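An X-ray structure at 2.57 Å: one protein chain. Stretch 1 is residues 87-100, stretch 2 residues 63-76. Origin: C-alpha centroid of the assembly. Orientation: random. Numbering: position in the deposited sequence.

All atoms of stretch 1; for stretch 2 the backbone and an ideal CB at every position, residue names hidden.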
ATOM      1  N   SER A  87       6.656 -11.626   3.816  1.00 35.00           N
ATOM      2  CA  SER A  87       6.134 -10.356   3.329  1.00 23.89           C
ATOM      3  C   SER A  87       7.158  -9.235   3.457  1.00 36.08           C
ATOM      4  O   SER A  87       6.899  -8.099   3.060  1.00 43.89           O
ATOM      5  CB  SER A  87       4.862  -9.980   4.085  1.00 24.59           C
ATOM      6  OG  SER A  87       5.131  -9.777   5.461  1.00 35.42           O
ATOM      7  N   VAL A  88       8.320  -9.561   4.013  1.00 35.47           N
ATOM      8  CA  VAL A  88       9.378  -8.577   4.207  1.00 34.29           C
ATOM      9  C   VAL A  88      10.584  -8.884   3.325  1.00 32.19           C
ATOM     10  O   VAL A  88      11.145  -9.977   3.386  1.00 36.73           O
ATOM     11  CB  VAL A  88       9.828  -8.521   5.677  1.00 30.51           C
ATOM     12  CG1 VAL A  88      10.951  -7.513   5.850  1.00 32.01           C
ATOM     13  CG2 VAL A  88       8.652  -8.176   6.575  1.00 31.80           C
ATOM     14  N   THR A  89      10.975  -7.914   2.503  1.00 29.78           N
ATOM     15  CA  THR A  89      12.128  -8.077   1.628  1.00 31.94           C
ATOM     16  C   THR A  89      13.406  -7.584   2.292  1.00 38.75           C
ATOM     17  O   THR A  89      14.445  -8.237   2.215  1.00 43.86           O
ATOM     18  CB  THR A  89      11.947  -7.325   0.295  1.00 30.15           C
ATOM     19  OG1 THR A  89      11.581  -5.964   0.558  1.00 24.69           O
ATOM     20  CG2 THR A  89      10.869  -7.982  -0.549  1.00 32.54           C
ATOM     21  N   GLU A  90      13.325  -6.431   2.944  1.00 35.99           N
ATOM     22  CA  GLU A  90      14.505  -5.819   3.534  1.00 34.05           C
ATOM     23  C   GLU A  90      14.265  -5.368   4.970  1.00 34.44           C
ATOM     24  O   GLU A  90      13.144  -5.029   5.348  1.00 34.12           O
ATOM     25  CB  GLU A  90      14.960  -4.629   2.688  1.00 38.70           C
ATOM     26  CG  GLU A  90      16.465  -4.504   2.562  1.00 61.45           C
ATOM     27  CD  GLU A  90      17.059  -5.577   1.669  1.00 55.13           C
ATOM     28  OE1 GLU A  90      18.199  -6.014   1.940  1.00 68.70           O
ATOM     29  OE2 GLU A  90      16.388  -5.979   0.694  1.00 34.80           O
ATOM     30  N   ILE A  91      15.329  -5.369   5.766  1.00 42.81           N
ATOM     31  CA  ILE A  91      15.277  -4.878   7.137  1.00 52.63           C
ATOM     32  C   ILE A  91      16.409  -3.891   7.380  1.00 51.74           C
ATOM     33  O   ILE A  91      17.567  -4.183   7.086  1.00 61.22           O
ATOM     34  CB  ILE A  91      15.373  -6.028   8.163  1.00 54.75           C
ATOM     35  CG1 ILE A  91      14.080  -6.844   8.173  1.00 50.99           C
ATOM     36  CG2 ILE A  91      15.651  -5.484   9.557  1.00 44.62           C
ATOM     37  CD1 ILE A  91      12.876  -6.074   8.670  1.00 46.97           C
ATOM     38  N   ASN A  92      16.069  -2.717   7.903  1.00 51.44           N
ATOM     39  CA  ASN A  92      17.064  -1.712   8.252  1.00 54.14           C
ATOM     40  C   ASN A  92      17.991  -2.229   9.349  1.00 66.92           C
ATOM     41  O   ASN A  92      17.543  -2.509  10.460  1.00 79.55           O
ATOM     42  CB  ASN A  92      16.379  -0.417   8.699  1.00 54.75           C
ATOM     43  CG  ASN A  92      17.331   0.767   8.759  1.00 61.39           C
ATOM     44  OD1 ASN A  92      18.544   0.607   8.897  1.00 57.87           O
ATOM     45  ND2 ASN A  92      16.778   1.971   8.659  1.00 57.40           N
ATOM     46  N   PRO A  93      19.288  -2.365   9.036  1.00 68.47           N
ATOM     47  CA  PRO A  93      20.268  -2.801  10.036  1.00 71.21           C
ATOM     48  C   PRO A  93      20.502  -1.735  11.101  1.00 56.52           C
ATOM     49  O   PRO A  93      20.994  -2.042  12.186  1.00 70.37           O
ATOM     50  CB  PRO A  93      21.533  -3.036   9.208  1.00 60.72           C
ATOM     51  CG  PRO A  93      21.376  -2.142   8.029  1.00 51.19           C
ATOM     52  CD  PRO A  93      19.909  -2.138   7.720  1.00 48.39           C
ATOM     53  N   ASN A  94      20.147  -0.494  10.784  1.00 56.20           N
ATOM     54  CA  ASN A  94      20.293   0.613  11.719  1.00 59.35           C
ATOM     55  C   ASN A  94      18.969   0.974  12.384  1.00 60.79           C
ATOM     56  O   ASN A  94      18.831   2.053  12.957  1.00 68.97           O
ATOM     57  CB  ASN A  94      20.864   1.841  11.008  1.00 60.89           C
ATOM     58  CG  ASN A  94      22.194   1.561  10.336  1.00 63.28           C
ATOM     59  OD1 ASN A  94      22.988   0.753  10.817  1.00 62.93           O
ATOM     60  ND2 ASN A  94      22.443   2.230   9.216  1.00 58.82           N
ATOM     61  N   ALA A  95      18.001   0.065  12.302  1.00 56.95           N
ATOM     62  CA  ALA A  95      16.667   0.305  12.851  1.00 63.26           C
ATOM     63  C   ALA A  95      16.709   0.558  14.354  1.00 72.54           C
ATOM     64  O   ALA A  95      15.985   1.411  14.868  1.00 71.56           O
ATOM     65  CB  ALA A  95      15.752  -0.869  12.542  1.00 57.88           C
HETATM   66  N   MSE A  96      17.559  -0.186  15.054  1.00 75.01           N
HETATM   67  CA  MSE A  96      17.700  -0.031  16.496  1.00 71.68           C
HETATM   68  C   MSE A  96      18.505   1.216  16.843  1.00 81.41           C
HETATM   69  O   MSE A  96      18.172   1.936  17.783  1.00 72.10           O
HETATM   70  CB  MSE A  96      18.356  -1.271  17.107  1.00 70.41           C
HETATM   71  CG  MSE A  96      17.508  -2.528  17.006  1.00 65.78           C
HETATM   72 SE   MSE A  96      15.895  -2.449  18.103  0.65 85.47          SE
HETATM   73  CE  MSE A  96      16.357  -3.825  19.404  1.00 69.92           C
ATOM     74  N   GLU A  97      19.562   1.469  16.076  1.00 87.64           N
ATOM     75  CA  GLU A  97      20.417   2.629  16.308  1.00 94.05           C
ATOM     76  C   GLU A  97      19.641   3.928  16.113  1.00 91.76           C
ATOM     77  O   GLU A  97      19.855   4.904  16.831  1.00100.74           O
ATOM     78  CB  GLU A  97      21.635   2.594  15.381  1.00 95.85           C
ATOM     79  CG  GLU A  97      22.608   3.743  15.590  1.00102.48           C
ATOM     80  CD  GLU A  97      23.934   3.523  14.889  1.00106.19           C
ATOM     81  OE1 GLU A  97      24.026   3.812  13.677  1.00104.04           O
ATOM     82  OE2 GLU A  97      24.886   3.059  15.552  1.00108.22           O
ATOM     83  N   GLU A  98      18.736   3.930  15.140  1.00 84.16           N
ATOM     84  CA  GLU A  98      17.886   5.088  14.897  1.00 77.15           C
ATOM     85  C   GLU A  98      16.795   5.189  15.957  1.00 75.91           C
ATOM     86  O   GLU A  98      16.392   6.285  16.340  1.00 70.63           O
ATOM     87  CB  GLU A  98      17.262   5.017  13.501  1.00 74.44           C
ATOM     88  CG  GLU A  98      18.267   5.109  12.364  1.00 77.24           C
ATOM     89  CD  GLU A  98      17.629   4.906  11.003  1.00 77.99           C
ATOM     90  OE1 GLU A  98      16.392   5.049  10.897  1.00 86.29           O
ATOM     91  OE2 GLU A  98      18.365   4.599  10.041  1.00 74.68           O
ATOM     92  N   ALA A  99      16.327   4.038  16.433  1.00 68.26           N
ATOM     93  CA  ALA A  99      15.267   3.994  17.436  1.00 74.48           C
ATOM     94  C   ALA A  99      15.741   4.536  18.782  1.00 83.33           C
ATOM     95  O   ALA A  99      15.026   5.291  19.440  1.00 75.86           O
ATOM     96  CB  ALA A  99      14.748   2.574  17.595  1.00 67.84           C
ATOM     97  N   ARG A 100      16.945   4.142  19.186  1.00 88.60           N
ATOM     98  CA  ARG A 100      17.512   4.593  20.452  1.00 81.03           C
ATOM     99  C   ARG A 100      17.764   6.096  20.434  1.00 84.62           C
ATOM    100  O   ARG A 100      17.583   6.777  21.443  1.00 86.84           O
ATOM    101  CB  ARG A 100      18.814   3.849  20.761  1.00 82.95           C
ATOM    102  CG  ARG A 100      18.662   2.340  20.879  1.00 90.06           C
ATOM    103  CD  ARG A 100      19.960   1.690  21.335  1.00 92.82           C
ATOM    104  NE  ARG A 100      19.892   0.232  21.285  1.00 97.52           N
ATOM    105  CZ  ARG A 100      20.491  -0.514  20.361  1.00 96.63           C
ATOM    106  NH1 ARG A 100      21.212   0.060  19.407  1.00 92.22           N
ATOM    107  NH2 ARG A 100      20.373  -1.835  20.393  1.00 98.24           N
ATOM    108  N   UNK A  63       9.213   1.884  25.125  1.00 83.00           N
ATOM    109  CA  UNK A  63      10.086   2.820  24.430  1.00 82.49           C
ATOM    110  C   UNK A  63      10.133   2.490  22.941  1.00 97.11           C
ATOM    111  O   UNK A  63       9.603   1.465  22.508  1.00 77.81           O
ATOM    112  CB  UNK A  63      11.493   2.792  25.030  1.00 82.49           C
ATOM    113  N   UNK A  64      10.765   3.359  22.160  1.00 87.53           N
ATOM    114  CA  UNK A  64      10.880   3.148  20.721  1.00 72.77           C
ATOM    115  C   UNK A  64      11.791   1.966  20.405  1.00 71.64           C
ATOM    116  O   UNK A  64      11.557   1.233  19.444  1.00 75.94           O
ATOM    117  CB  UNK A  64      11.406   4.413  20.040  1.00 72.77           C
ATOM    118  N   UNK A  65      12.825   1.787  21.220  1.00 74.80           N
ATOM    119  CA  UNK A  65      13.748   0.671  21.050  1.00 76.16           C
ATOM    120  C   UNK A  65      13.038  -0.656  21.298  1.00 82.15           C
ATOM    121  O   UNK A  65      13.253  -1.631  20.579  1.00 71.77           O
ATOM    122  CB  UNK A  65      14.945   0.817  21.992  1.00 76.16           C
ATOM    123  N   UNK A  66      12.187  -0.680  22.320  1.00 85.81           N
ATOM    124  CA  UNK A  66      11.397  -1.865  22.633  1.00 82.99           C
ATOM    125  C   UNK A  66      10.370  -2.139  21.542  1.00 76.07           C
ATOM    126  O   UNK A  66      10.144  -3.288  21.164  1.00 68.54           O
ATOM    127  CB  UNK A  66      10.700  -1.700  23.985  1.00 82.99           C
ATOM    128  N   UNK A  67       9.752  -1.072  21.042  1.00 69.13           N
ATOM    129  CA  UNK A  67       8.747  -1.182  19.991  1.00 65.34           C
ATOM    130  C   UNK A  67       9.340  -1.786  18.724  1.00 72.30           C
ATOM    131  O   UNK A  67       8.723  -2.637  18.082  1.00 59.29           O
ATOM    132  CB  UNK A  67       8.143   0.190  19.687  1.00 65.34           C
ATOM    133  N   UNK A  68      10.541  -1.341  18.372  1.00 62.37           N
ATOM    134  CA  UNK A  68      11.233  -1.851  17.195  1.00 59.61           C
ATOM    135  C   UNK A  68      11.649  -3.305  17.402  1.00 64.44           C
ATOM    136  O   UNK A  68      11.585  -4.116  16.477  1.00 65.92           O
ATOM    137  CB  UNK A  68      12.456  -0.988  16.878  1.00 59.61           C
ATOM    138  N   UNK A  69      12.063  -3.627  18.623  1.00 63.05           N
ATOM    139  CA  UNK A  69      12.511  -4.976  18.960  1.00 71.77           C
ATOM    140  C   UNK A  69      11.398  -6.003  18.786  1.00 68.52           C
ATOM    141  O   UNK A  69      11.634  -7.109  18.299  1.00 68.06           O
ATOM    142  CB  UNK A  69      13.032  -5.014  20.398  1.00 71.77           C
ATOM    143  N   UNK A  70      10.186  -5.631  19.190  1.00 68.99           N
ATOM    144  CA  UNK A  70       9.033  -6.519  19.086  1.00 71.94           C
ATOM    145  C   UNK A  70       8.729  -6.863  17.632  1.00 63.07           C
ATOM    146  O   UNK A  70       8.537  -8.029  17.288  1.00 56.24           O
ATOM    147  CB  UNK A  70       7.808  -5.877  19.741  1.00 71.94           C
ATOM    148  N   UNK A  71       8.696  -5.842  16.783  1.00 60.58           N
ATOM    149  CA  UNK A  71       8.411  -6.028  15.365  1.00 58.12           C
ATOM    150  C   UNK A  71       9.455  -6.911  14.690  1.00 60.80           C
ATOM    151  O   UNK A  71       9.110  -7.836  13.957  1.00 67.97           O
ATOM    152  CB  UNK A  71       8.341  -4.672  14.660  1.00 58.12           C
ATOM    153  N   UNK A  72      10.728  -6.624  14.947  1.00 52.85           N
ATOM    154  CA  UNK A  72      11.820  -7.423  14.400  1.00 50.58           C
ATOM    155  C   UNK A  72      11.725  -8.870  14.872  1.00 58.26           C
ATOM    156  O   UNK A  72      12.005  -9.800  14.116  1.00 60.42           O
ATOM    157  CB  UNK A  72      13.171  -6.825  14.799  1.00 50.58           C
ATOM    158  N   UNK A  73      11.325  -9.048  16.126  1.00 57.93           N
ATOM    159  CA  UNK A  73      11.166 -10.378  16.700  1.00 57.28           C
ATOM    160  C   UNK A  73      10.010 -11.122  16.040  1.00 65.25           C
ATOM    161  O   UNK A  73      10.094 -12.325  15.794  1.00 63.26           O
ATOM    162  CB  UNK A  73      10.940 -10.283  18.210  1.00 57.28           C
ATOM    163  N   UNK A  74       8.932 -10.397  15.753  1.00 57.00           N
ATOM    164  CA  UNK A  74       7.765 -10.990  15.110  1.00 48.33           C
ATOM    165  C   UNK A  74       8.054 -11.352  13.657  1.00 47.95           C
ATOM    166  O   UNK A  74       7.605 -12.387  13.170  1.00 44.81           O
ATOM    167  CB  UNK A  74       6.575 -10.031  15.185  1.00 48.33           C
ATOM    168  N   UNK A  75       8.804 -10.496  12.969  1.00 59.61           N
ATOM    169  CA  UNK A  75       9.204 -10.766  11.592  1.00 46.05           C
ATOM    170  C   UNK A  75      10.102 -11.999  11.537  1.00 41.81           C
ATOM    171  O   UNK A  75      10.014 -12.811  10.616  1.00 58.34           O
ATOM    172  CB  UNK A  75       9.920  -9.555  10.991  1.00 46.05           C
ATOM    173  N   UNK A  76      10.955 -12.143  12.546  1.00 58.12           N
ATOM    174  CA  UNK A  76      11.869 -13.275  12.623  1.00 59.66           C
ATOM    175  C   UNK A  76      11.132 -14.585  12.900  1.00 57.77           C
ATOM    176  O   UNK A  76      11.508 -15.637  12.385  1.00 62.29           O
ATOM    177  CB  UNK A  76      12.918 -13.027  13.709  1.00 59.66           C
TER

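Position 63 lies just before the first turn of a helix, with nothing of stretch 1 within 5.5 Å of its ideal CB. Such an N-cap favours a short polar side chain that can accept from a free backbone NH: Ser, Thr, Asp or Asn. It is Ser63, whose OG accepts a weak capping bond from the N of residue 66 (3.4 Å).

At 64 the CB points toward stretch 1 but meets backbone, lying 3.8 Å from Ala99 O. A large side chain must turn aside. Tyr64 does so: its CB makes the contact and its ring leads away.

Position 65 points sideways, its CB 4.2 Å from Arg100 CG and 4.7 Å from Ala99 CB. The nearby guanidinium calls for an acid, and Glu has the length to follow the arginine chain; Gln could also offer an acceptor. The residue is Glu65, extended through chi1 and chi2 (both t), and Arg100 NE donates to Glu65 OE1 at 2.7 Å, a hydrogen bond within a salt bridge.

Positions 66 and 67 point away and sideways, with nothing of stretch 1 within 5.5 Å of either CB, so stretch 1 sets no preference. They are Glu66, whose OE1 accepts from Ser63 OG (3.1 Å), and Leu67.

Position 68 points toward stretch 1, its CB 3.9 Å from Met96 SE and 4.3 Å from Ala99 CB. The close packing suits a small or beta-branched residue: Ala, Ser, Thr or Val. Thr68 places CG2 3.8 Å from Met96 SE and 4.1 Å from Ala95 CB, while OG1 bonds back to Tyr64 O (2.9 Å), satisfying its polarity within the helix.

At 69 the CB itself is 3.7 Å from Met96 CE, which suits a small residue such as Ala or Ser. Ser69 keeps that contact, and its OG donates to Glu66 O (a very short 2.4 Å).

Position 72 points toward stretch 1, but no atom of stretch 1 comes within 5.5 Å of its CB. That gap, facing Ile91 and Met96, invites a longer apolar residue such as Leu or Met. Leu72 fills it, CD2 3.9 Å from Ile91 CG2 and CD1 4.3 Å from Met96 CG. It joins 65, 68 and 69 in surrounding the selenomethionine, a knob in their hole.

Position 75 faces Val88 CG2 (4.8 Å from its CB) and Ile91 CD1 (5.1 Å), favouring Val, Ile or Leu. Ile75 brings CG2 3.9 Å from Val88 CG2 and CD1 3.8 Å from Ile91 CD1.

Positions 70, 71, 73, 74 and 76 are out of reach and left open by stretch 1; they are Ile70, Tyr71, Phe73, Arg74 and Gln76.

Stretch 2, residues 63-76: SYEELTSIYLFRIQ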
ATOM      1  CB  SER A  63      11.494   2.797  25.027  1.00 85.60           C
ATOM      2  OG  SER A  63      12.089   1.519  24.883  1.00 84.61           O
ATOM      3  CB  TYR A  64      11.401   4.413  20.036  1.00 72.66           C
ATOM      4  CG  TYR A  64      10.396   5.542  20.002  1.00 82.80           C
ATOM      5  CD1 TYR A  64       9.074   5.310  19.645  1.00 70.58           C
ATOM      6  CD2 TYR A  64      10.766   6.837  20.337  1.00 86.98           C
ATOM      7  CE1 TYR A  64       8.152   6.337  19.613  1.00 70.99           C
ATOM      8  CE2 TYR A  64       9.851   7.872  20.310  1.00 76.10           C
ATOM      9  CZ  TYR A  64       8.546   7.615  19.948  1.00 80.47           C
ATOM     10  OH  TYR A  64       7.629   8.642  19.919  1.00 74.37           O
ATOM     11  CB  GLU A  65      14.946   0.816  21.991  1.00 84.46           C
ATOM     12  CG  GLU A  65      15.974  -0.293  21.860  1.00 90.69           C
ATOM     13  CD  GLU A  65      17.125  -0.139  22.835  1.00 94.16           C
ATOM     14  OE1 GLU A  65      18.033  -0.996  22.822  1.00 97.56           O
ATOM     15  OE2 GLU A  65      17.122   0.839  23.612  1.00 94.92           O
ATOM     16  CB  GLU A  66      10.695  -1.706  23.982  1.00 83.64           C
ATOM     17  CG  GLU A  66      11.622  -1.748  25.182  1.00 93.32           C
ATOM     18  CD  GLU A  66      10.887  -1.514  26.487  1.00 95.98           C
ATOM     19  OE1 GLU A  66      10.425  -0.377  26.715  1.00 94.89           O
ATOM     20  OE2 GLU A  66      10.766  -2.469  27.283  1.00 97.78           O
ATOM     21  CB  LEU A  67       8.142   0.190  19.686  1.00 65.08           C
ATOM     22  CG  LEU A  67       7.060   0.233  18.606  1.00 61.51           C
ATOM     23  CD1 LEU A  67       5.867  -0.616  19.009  1.00 61.20           C
ATOM     24  CD2 LEU A  67       6.632   1.665  18.332  1.00 61.74           C
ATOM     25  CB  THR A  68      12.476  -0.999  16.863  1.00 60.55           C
ATOM     26  OG1 THR A  68      12.086   0.368  16.685  1.00 60.76           O
ATOM     27  CG2 THR A  68      13.150  -1.498  15.593  1.00 57.72           C
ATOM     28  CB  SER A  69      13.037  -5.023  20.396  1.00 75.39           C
ATOM     29  OG  SER A  69      11.994  -4.803  21.329  1.00 76.55           O
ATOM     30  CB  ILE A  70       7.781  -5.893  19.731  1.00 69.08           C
ATOM     31  CG1 ILE A  70       8.008  -5.670  21.226  1.00 70.80           C
ATOM     32  CG2 ILE A  70       6.564  -6.778  19.509  1.00 59.64           C
ATOM     33  CD1 ILE A  70       6.849  -4.997  21.925  1.00 73.11           C
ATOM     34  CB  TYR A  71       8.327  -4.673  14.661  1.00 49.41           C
ATOM     35  CG  TYR A  71       7.093  -3.886  15.030  1.00 49.86           C
ATOM     36  CD1 TYR A  71       5.853  -4.504  15.111  1.00 50.09           C
ATOM     37  CD2 TYR A  71       7.167  -2.529  15.309  1.00 53.97           C
ATOM     38  CE1 TYR A  71       4.719  -3.792  15.450  1.00 54.97           C
ATOM     39  CE2 TYR A  71       6.039  -1.809  15.652  1.00 57.02           C
ATOM     40  CZ  TYR A  71       4.818  -2.445  15.719  1.00 54.41           C
ATOM     41  OH  TYR A  71       3.688  -1.735  16.059  1.00 51.90           O
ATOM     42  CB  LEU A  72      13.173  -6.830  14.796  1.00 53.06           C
ATOM     43  CG  LEU A  72      13.507  -5.442  14.248  1.00 61.98           C
ATOM     44  CD1 LEU A  72      14.871  -4.986  14.744  1.00 55.53           C
ATOM     45  CD2 LEU A  72      13.454  -5.438  12.728  1.00 49.06           C
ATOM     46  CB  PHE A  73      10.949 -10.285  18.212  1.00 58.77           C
ATOM     47  CG  PHE A  73      10.747 -11.613  18.880  1.00 60.30           C
ATOM     48  CD1 PHE A  73      11.792 -12.515  18.991  1.00 61.59           C
ATOM     49  CD2 PHE A  73       9.513 -11.957  19.409  1.00 76.30           C
ATOM     50  CE1 PHE A  73      11.610 -13.737  19.610  1.00 63.22           C
ATOM     51  CE2 PHE A  73       9.324 -13.178  20.029  1.00 66.40           C
ATOM     52  CZ  PHE A  73      10.374 -14.069  20.130  1.00 65.35           C
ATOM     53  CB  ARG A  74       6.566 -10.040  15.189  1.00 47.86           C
ATOM     54  CG  ARG A  74       6.013  -9.860  16.594  1.00 51.15           C
ATOM     55  CD  ARG A  74       4.763  -8.996  16.590  1.00 50.72           C
ATOM     56  NE  ARG A  74       3.707  -9.578  15.767  1.00 51.30           N
ATOM     57  CZ  ARG A  74       2.815 -10.459  16.209  1.00 58.10           C
ATOM     58  NH1 ARG A  74       2.851 -10.864  17.471  1.00 55.25           N
ATOM     59  NH2 ARG A  74       1.889 -10.935  15.389  1.00 55.48           N
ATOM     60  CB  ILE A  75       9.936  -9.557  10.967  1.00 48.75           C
ATOM     61  CG1 ILE A  75       8.997  -8.353  10.874  1.00 40.03           C
ATOM     62  CG2 ILE A  75      10.471  -9.899   9.583  1.00 43.41           C
ATOM     63  CD1 ILE A  75       9.666  -7.092  10.374  1.00 39.86           C
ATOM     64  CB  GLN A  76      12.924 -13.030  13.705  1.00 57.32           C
ATOM     65  CG  GLN A  76      13.934 -14.154  13.860  1.00 64.58           C
ATOM     66  CD  GLN A  76      14.969 -13.865  14.929  1.00 65.00           C
ATOM     67  OE1 GLN A  76      16.089 -13.451  14.628  1.00 75.18           O
ATOM     68  NE2 GLN A  76      14.600 -14.081  16.186  1.00 58.13           N
TER
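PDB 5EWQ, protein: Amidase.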